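Side-chain contacts in Non-structural protein 3 (Porcine deltacoronavirus, PDB 6LN0), which probably combines an ADP-ribose-binding macro domain with a papain-like cysteine protease that cuts the viral polyprotein and, as in relatives, may remove ubiquitin-like modifiers: residues 327-332 with 336-341; 346-351 with 364-369. All coordinates share one frame; numbering follows the deposited sequence.

Contact 1. Residues 327-332 with 336-341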
loop_
_atom_site.group_PDB
_atom_site.type_symbol
_atom_site.label_atom_id
_atom_site.label_comp_id
_atom_site.label_asym_id
_atom_site.label_seq_id
_atom_site.Cartn_x
_atom_site.Cartn_y
_atom_site.Cartn_z
ATOM N N ALA A 327 -13.045 -17.149 -31.158
ATOM C CA ALA A 327 -14.407 -17.650 -31.060
ATOM C C ALA A 327 -14.741 -18.341 -32.358
ATOM O O ALA A 327 -14.244 -17.956 -33.421
ATOM C CB ALA A 327 -15.418 -16.528 -30.789
ATOM N N PHE A 328 -15.572 -19.373 -32.253
ATOM C CA PHE A 328 -16.067 -20.086 -33.412
ATOM C C PHE A 328 -17.413 -20.696 -33.065
ATOM O O PHE A 328 -17.762 -20.847 -31.888
ATOM C CB PHE A 328 -15.080 -21.161 -33.888
ATOM C CG PHE A 328 -14.989 -22.370 -32.991
ATOM C CD1 PHE A 328 -15.787 -23.485 -33.221
ATOM C CD2 PHE A 328 -14.070 -22.411 -31.949
ATOM C CE1 PHE A 328 -15.694 -24.606 -32.404
ATOM C CE2 PHE A 328 -13.961 -23.538 -31.126
ATOM C CZ PHE A 328 -14.781 -24.632 -31.346
ATOM N N SER A 329 -18.180 -20.997 -34.111
ATOM C CA SER A 329 -19.406 -21.772 -34.031
ATOM C C SER A 329 -19.262 -23.037 -34.880
ATOM O O SER A 329 -18.499 -23.055 -35.856
ATOM C CB SER A 329 -20.597 -20.937 -34.505
ATOM O OG SER A 329 -20.548 -20.797 -35.921
ATOM N N ALA A 330 -20.004 -24.091 -34.512
ATOM C CA ALA A 330 -19.905 -25.379 -35.199
ATOM C C ALA A 330 -21.108 -26.265 -34.872
ATOM O O ALA A 330 -21.957 -25.919 -34.051
ATOM C CB ALA A 330 -18.603 -26.094 -34.831
ATOM N N THR A 331 -21.169 -27.424 -35.534
ATOM C CA THR A 331 -22.155 -28.458 -35.246
ATOM C C THR A 331 -21.446 -29.739 -34.823
ATOM O O THR A 331 -20.348 -30.068 -35.317
ATOM C CB THR A 331 -23.063 -28.758 -36.461
ATOM O OG1 THR A 331 -22.265 -28.877 -37.642
ATOM C CG2 THR A 331 -24.102 -27.651 -36.668
ATOM N N THR A 332 -22.069 -30.469 -33.910
ATOM C CA THR A 332 -21.430 -31.692 -33.447
ATOM C C THR A 332 -21.557 -32.796 -34.496
ATOM O O THR A 332 -22.465 -32.796 -35.331
ATOM C CB THR A 332 -22.036 -32.143 -32.114
ATOM O OG1 THR A 332 -23.454 -32.293 -32.240
ATOM C CG2 THR A 332 -21.755 -31.120 -31.018
ATOM N N ASN A 336 -25.389 -33.274 -34.578
ATOM C CA ASN A 336 -25.611 -32.035 -35.348
ATOM C C ASN A 336 -26.333 -30.956 -34.531
ATOM O O ASN A 336 -27.311 -30.332 -34.971
ATOM C CB ASN A 336 -26.343 -32.353 -36.645
ATOM C CG ASN A 336 -25.561 -33.341 -37.481
ATOM O OD1 ASN A 336 -25.787 -34.553 -37.401
ATOM N ND2 ASN A 336 -24.580 -32.841 -38.235
ATOM N N THR A 337 -25.842 -30.743 -33.315
ATOM C CA THR A 337 -26.255 -29.595 -32.520
ATOM C C THR A 337 -25.332 -28.417 -32.820
ATOM O O THR A 337 -24.118 -28.586 -32.935
ATOM C CB THR A 337 -26.242 -29.966 -31.047
ATOM O OG1 THR A 337 -27.260 -30.951 -30.823
ATOM C CG2 THR A 337 -26.510 -28.731 -30.154
ATOM N N TYR A 338 -25.921 -27.249 -33.036
ATOM C CA TYR A 338 -25.147 -26.021 -33.210
ATOM C C TYR A 338 -24.721 -25.465 -31.862
ATOM O O TYR A 338 -25.488 -25.509 -30.895
ATOM C CB TYR A 338 -25.988 -24.985 -33.937
ATOM C CG TYR A 338 -25.353 -23.654 -34.235
ATOM C CD1 TYR A 338 -24.553 -23.472 -35.357
ATOM C CD2 TYR A 338 -25.630 -22.543 -33.443
ATOM C CE1 TYR A 338 -24.004 -22.211 -35.667
ATOM C CE2 TYR A 338 -25.084 -21.286 -33.738
ATOM C CZ TYR A 338 -24.284 -21.122 -34.849
ATOM O OH TYR A 338 -23.767 -19.868 -35.131
ATOM N N PHE A 339 -23.499 -24.927 -31.803
ATOM C CA PHE A 339 -22.995 -24.311 -30.575
ATOM C C PHE A 339 -21.940 -23.271 -30.909
ATOM O O PHE A 339 -21.382 -23.250 -32.003
ATOM C CB PHE A 339 -22.382 -25.336 -29.614
ATOM C CG PHE A 339 -21.150 -26.001 -30.163
ATOM C CD1 PHE A 339 -21.257 -27.090 -31.037
ATOM C CD2 PHE A 339 -19.893 -25.529 -29.845
ATOM C CE1 PHE A 339 -20.127 -27.709 -31.545
ATOM C CE2 PHE A 339 -18.755 -26.149 -30.373
ATOM C CZ PHE A 339 -18.878 -27.238 -31.219
ATOM N N ASN A 340 -21.647 -22.424 -29.925
ATOM C CA ASN A 340 -20.631 -21.392 -30.044
ATOM C C ASN A 340 -19.589 -21.646 -28.966
ATOM O O ASN A 340 -19.890 -22.217 -27.913
ATOM C CB ASN A 340 -21.263 -19.980 -29.895
ATOM C CG ASN A 340 -20.329 -18.863 -30.344
ATOM O OD1 ASN A 340 -19.536 -18.318 -29.545
ATOM N ND2 ASN A 340 -20.414 -18.505 -31.628
ATOM N N HIS A 341 -18.353 -21.239 -29.218
ATOM C CA HIS A 341 -17.318 -21.493 -28.226
ATOM C C HIS A 341 -16.269 -20.398 -28.294
ATOM O O HIS A 341 -15.716 -20.121 -29.360
ATOM C CB HIS A 341 -16.655 -22.870 -28.441
ATOM C CG HIS A 341 -15.685 -23.226 -27.369
ATOM N ND1 HIS A 341 -16.027 -24.013 -26.295
ATOM C CD2 HIS A 341 -14.400 -22.847 -27.166
ATOM C CE1 HIS A 341 -14.984 -24.130 -25.489
ATOM N NE2 HIS A 341 -13.984 -23.430 -25.994
#

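Contact 2. Residues 346-351 with 364-369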
loop_
_atom_site.group_PDB
_atom_site.type_symbol
_atom_site.label_atom_id
_atom_site.label_comp_id
_atom_site.label_asym_id
_atom_site.label_seq_id
_atom_site.Cartn_x
_atom_site.Cartn_y
_atom_site.Cartn_z
ATOM N N SER A 346 -10.964 -27.135 -23.757
ATOM C CA SER A 346 -10.307 -27.917 -22.727
ATOM C C SER A 346 -10.822 -29.344 -22.906
ATOM O O SER A 346 -11.903 -29.687 -22.428
ATOM C CB SER A 346 -10.603 -27.315 -21.354
ATOM O OG SER A 346 -10.574 -28.292 -20.336
ATOM N N VAL A 347 -10.076 -30.163 -23.643
ATOM C CA VAL A 347 -10.534 -31.510 -23.992
ATOM C C VAL A 347 -10.085 -32.399 -22.838
ATOM O O VAL A 347 -8.949 -32.877 -22.791
ATOM C CB VAL A 347 -9.991 -31.985 -25.335
ATOM C CG1 VAL A 347 -10.644 -33.316 -25.716
ATOM C CG2 VAL A 347 -10.180 -30.924 -26.409
ATOM N N ALA A 348 -10.983 -32.596 -21.879
ATOM C CA ALA A 348 -10.598 -33.253 -20.638
ATOM C C ALA A 348 -10.389 -34.754 -20.825
ATOM O O ALA A 348 -9.693 -35.387 -20.026
ATOM C CB ALA A 348 -11.654 -32.959 -19.565
ATOM N N ARG A 349 -10.956 -35.331 -21.873
ATOM C CA ARG A 349 -10.853 -36.756 -22.124
ATOM C C ARG A 349 -10.948 -36.975 -23.621
ATOM O O ARG A 349 -11.657 -36.247 -24.321
ATOM C CB ARG A 349 -11.959 -37.536 -21.420
ATOM C CG ARG A 349 -11.773 -39.010 -21.509
ATOM C CD ARG A 349 -12.812 -39.711 -20.700
ATOM N NE ARG A 349 -12.766 -41.139 -20.950
ATOM C CZ ARG A 349 -13.689 -42.001 -20.535
ATOM N NH1 ARG A 349 -14.737 -41.580 -19.834
ATOM N NH2 ARG A 349 -13.560 -43.295 -20.825
ATOM N N GLU A 350 -10.237 -37.995 -24.098
ATOM C CA GLU A 350 -10.174 -38.325 -25.515
ATOM C C GLU A 350 -9.408 -37.281 -26.301
ATOM O O GLU A 350 -9.701 -37.049 -27.474
ATOM C CB GLU A 350 -11.566 -38.518 -26.130
ATOM C CG GLU A 350 -12.517 -39.373 -25.307
ATOM C CD GLU A 350 -12.148 -40.843 -25.334
ATOM O OE1 GLU A 350 -12.906 -41.662 -24.754
ATOM O OE2 GLU A 350 -11.102 -41.180 -25.944
ATOM N N TYR A 351 -8.453 -36.621 -25.651
ATOM C CA TYR A 351 -7.686 -35.588 -26.323
ATOM C C TYR A 351 -6.903 -36.204 -27.466
ATOM O O TYR A 351 -6.111 -37.127 -27.262
ATOM C CB TYR A 351 -6.720 -34.901 -25.362
ATOM C CG TYR A 351 -5.860 -33.881 -26.069
ATOM C CD1 TYR A 351 -6.431 -33.001 -26.973
ATOM C CD2 TYR A 351 -4.491 -33.795 -25.842
ATOM C CE1 TYR A 351 -5.692 -32.068 -27.636
ATOM C CE2 TYR A 351 -3.720 -32.832 -26.501
ATOM C CZ TYR A 351 -4.338 -31.971 -27.406
ATOM O OH TYR A 351 -3.631 -30.996 -28.088
ATOM N N ASP A 364 -23.456 -37.256 -24.227
ATOM C CA ASP A 364 -22.417 -37.605 -23.269
ATOM C C ASP A 364 -21.248 -38.319 -23.941
ATOM O O ASP A 364 -20.909 -39.449 -23.605
ATOM C CB ASP A 364 -22.983 -38.454 -22.130
ATOM C CG ASP A 364 -21.965 -38.705 -21.038
ATOM O OD1 ASP A 364 -21.053 -37.856 -20.886
ATOM O OD2 ASP A 364 -22.070 -39.755 -20.356
ATOM N N VAL A 365 -20.629 -37.622 -24.898
ATOM C CA VAL A 365 -19.426 -38.090 -25.575
ATOM C C VAL A 365 -18.573 -36.884 -25.936
ATOM O O VAL A 365 -19.070 -35.766 -26.090
ATOM C CB VAL A 365 -19.730 -38.887 -26.869
ATOM C CG1 VAL A 365 -20.269 -40.245 -26.539
ATOM C CG2 VAL A 365 -20.720 -38.124 -27.725
ATOM N N TRP A 366 -17.275 -37.131 -26.099
ATOM C CA TRP A 366 -16.347 -36.179 -26.693
ATOM C C TRP A 366 -16.380 -36.380 -28.205
ATOM O O TRP A 366 -15.921 -37.409 -28.710
ATOM C CB TRP A 366 -14.947 -36.368 -26.115
ATOM C CG TRP A 366 -14.898 -35.860 -24.720
ATOM C CD1 TRP A 366 -15.117 -36.579 -23.586
ATOM C CD2 TRP A 366 -14.667 -34.496 -24.299
ATOM N NE1 TRP A 366 -15.024 -35.759 -22.483
ATOM C CE2 TRP A 366 -14.746 -34.479 -22.888
ATOM C CE3 TRP A 366 -14.403 -33.296 -24.977
ATOM C CZ2 TRP A 366 -14.569 -33.295 -22.128
ATOM C CZ3 TRP A 366 -14.228 -32.115 -24.226
ATOM C CH2 TRP A 366 -14.310 -32.130 -22.811
ATOM N N THR A 367 -16.930 -35.390 -28.928
ATOM C CA THR A 367 -17.260 -35.500 -30.337
ATOM C C THR A 367 -16.419 -34.563 -31.191
ATOM O O THR A 367 -16.073 -33.466 -30.748
ATOM C CB THR A 367 -18.731 -35.166 -30.572
ATOM O OG1 THR A 367 -18.998 -35.221 -31.972
ATOM C CG2 THR A 367 -19.046 -33.751 -30.073
ATOM N N PRO A 368 -16.083 -34.958 -32.416
ATOM C CA PRO A 368 -15.585 -33.976 -33.387
ATOM C C PRO A 368 -16.702 -33.052 -33.855
ATOM O O PRO A 368 -17.876 -33.249 -33.504
ATOM C CB PRO A 368 -15.049 -34.851 -34.531
ATOM C CG PRO A 368 -14.892 -36.204 -33.945
ATOM C CD PRO A 368 -15.998 -36.332 -32.944
ATOM N N PHE A 369 -16.364 -32.057 -34.668
ATOM C CA PHE A 369 -17.345 -31.027 -34.978
ATOM C C PHE A 369 -17.019 -30.381 -36.319
ATOM O O PHE A 369 -15.888 -30.440 -36.805
ATOM C CB PHE A 369 -17.398 -29.965 -33.862
ATOM C CG PHE A 369 -16.070 -29.325 -33.564
ATOM C CD1 PHE A 369 -15.608 -28.255 -34.318
ATOM C CD2 PHE A 369 -15.307 -29.765 -32.501
ATOM C CE1 PHE A 369 -14.385 -27.639 -34.025
ATOM C CE2 PHE A 369 -14.083 -29.155 -32.197
ATOM C CZ PHE A 369 -13.626 -28.090 -32.952
#

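Contact 1. Residues 327-332 with 336-341
Thr-332 and Thr-337 grip each other twice at the turn of an antiparallel hairpin: the backbone N of Thr-332 gives its hydrogen to Thr-337 O, and Thr-337 N donates to the side-chain OG1 of Thr-332 (3.0 Å, N-H...O 165°). With chi1 at 56°, that hydroxyl sits between its own N and carbonyl carbon and faces the turn, while CG2 drops beside Phe-339 CE1. A weak bond from Asn-336 N to Thr-332 O adds to the turn. Further along, two hydrogen-bonded pairs, Ala-330 with Phe-339 and Phe-328 with His-341, join the strands; His-341 N reaches Phe-328 O at 2.8 Å. Phe-328, Ala-330, Phe-339 and His-341 share one face of the sheet. There His-341 CB stands over the Phe-328 ring, 4.2 Å from its centroid, and Phe-339 CZ meets Ala-330 CB at 3.8 Å. On the other face Tyr-338, its CG anti to the backbone N, carries its ring across toward Ser-329, two residues before its partner Thr-331, until OH lies 3.4 Å from Ser-329 CB; Ser-329 OG bonds to Ser-373. The turn leads through Cys-334 and Cys-335, two of the four zinc ligands, so these two bonds probably help hold the metal-binding loop in shape, while Phe-328, Ala-330 and Phe-339 pack with Phe-369 of strand 365-371.

Contact 2. Residues 346-351 with 364-369
The loop that follows strand 338-346 lays its backbone over the indole of Trp-366, which projects from strand 365-371 of the sheet whose end carries the zinc site. Four successive residues, Ser-346 to Arg-349, follow the ring system from its six-membered end to its five-membered end. Ser-346 O comes within 3.5 Å of CH2 of Trp-366. Ala-348 N, Val-347 C and Arg-349 O lie over one face of the indole, the last 3.3 Å from CG of Trp-366. Side chains fill in around this: Val-347 CG1 meets CE3 of Trp-366 at 3.8 Å, Ala-348 CB meets CZ2 and Arg-349 CB lies by NE1. The indole reaches the loop with CG anti to its own carbonyl carbon (chi1 -73°). Glu-350 lays CG 3.9 Å from Trp-366 CB, and the bend at chi2 turns its carboxylate toward the Arg-349 guanidinium in a long, purely charge-based pairing. Tyr-359 adds a second ring beside the tryptophan. Val-347 pairs through its backbone with Ile-380 of strand 376-383, but no hydrogen bond crosses between 346-351 and 364-369; the loop's hold on Trp-366 therefore rests on dispersion and shape, possibly with some electrostatic cost where Arg-349 O sits over the pi cloud.

From the N terminus, strand 327-332 turns through Cys-334 and Cys-335 and returns as strand 338-346, so contact 1 closes a short hairpin. The chain then leaves that strand at Ser-346, runs through strand 358-360 and the remaining zinc cysteines, and comes back in strand 365-371, where contact 2 closes a wider loop. The two closures lie in series, without nesting or crossing. They meet in the sheet because strand 365-371 pairs with 327-332: Phe-369 CB lies against Thr-331 O, and Thr-367 touches Thr-332. Contact 1 adjoins the zinc turn, whereas contact 2 joins the loop after strand 338-346 to strand 365-371.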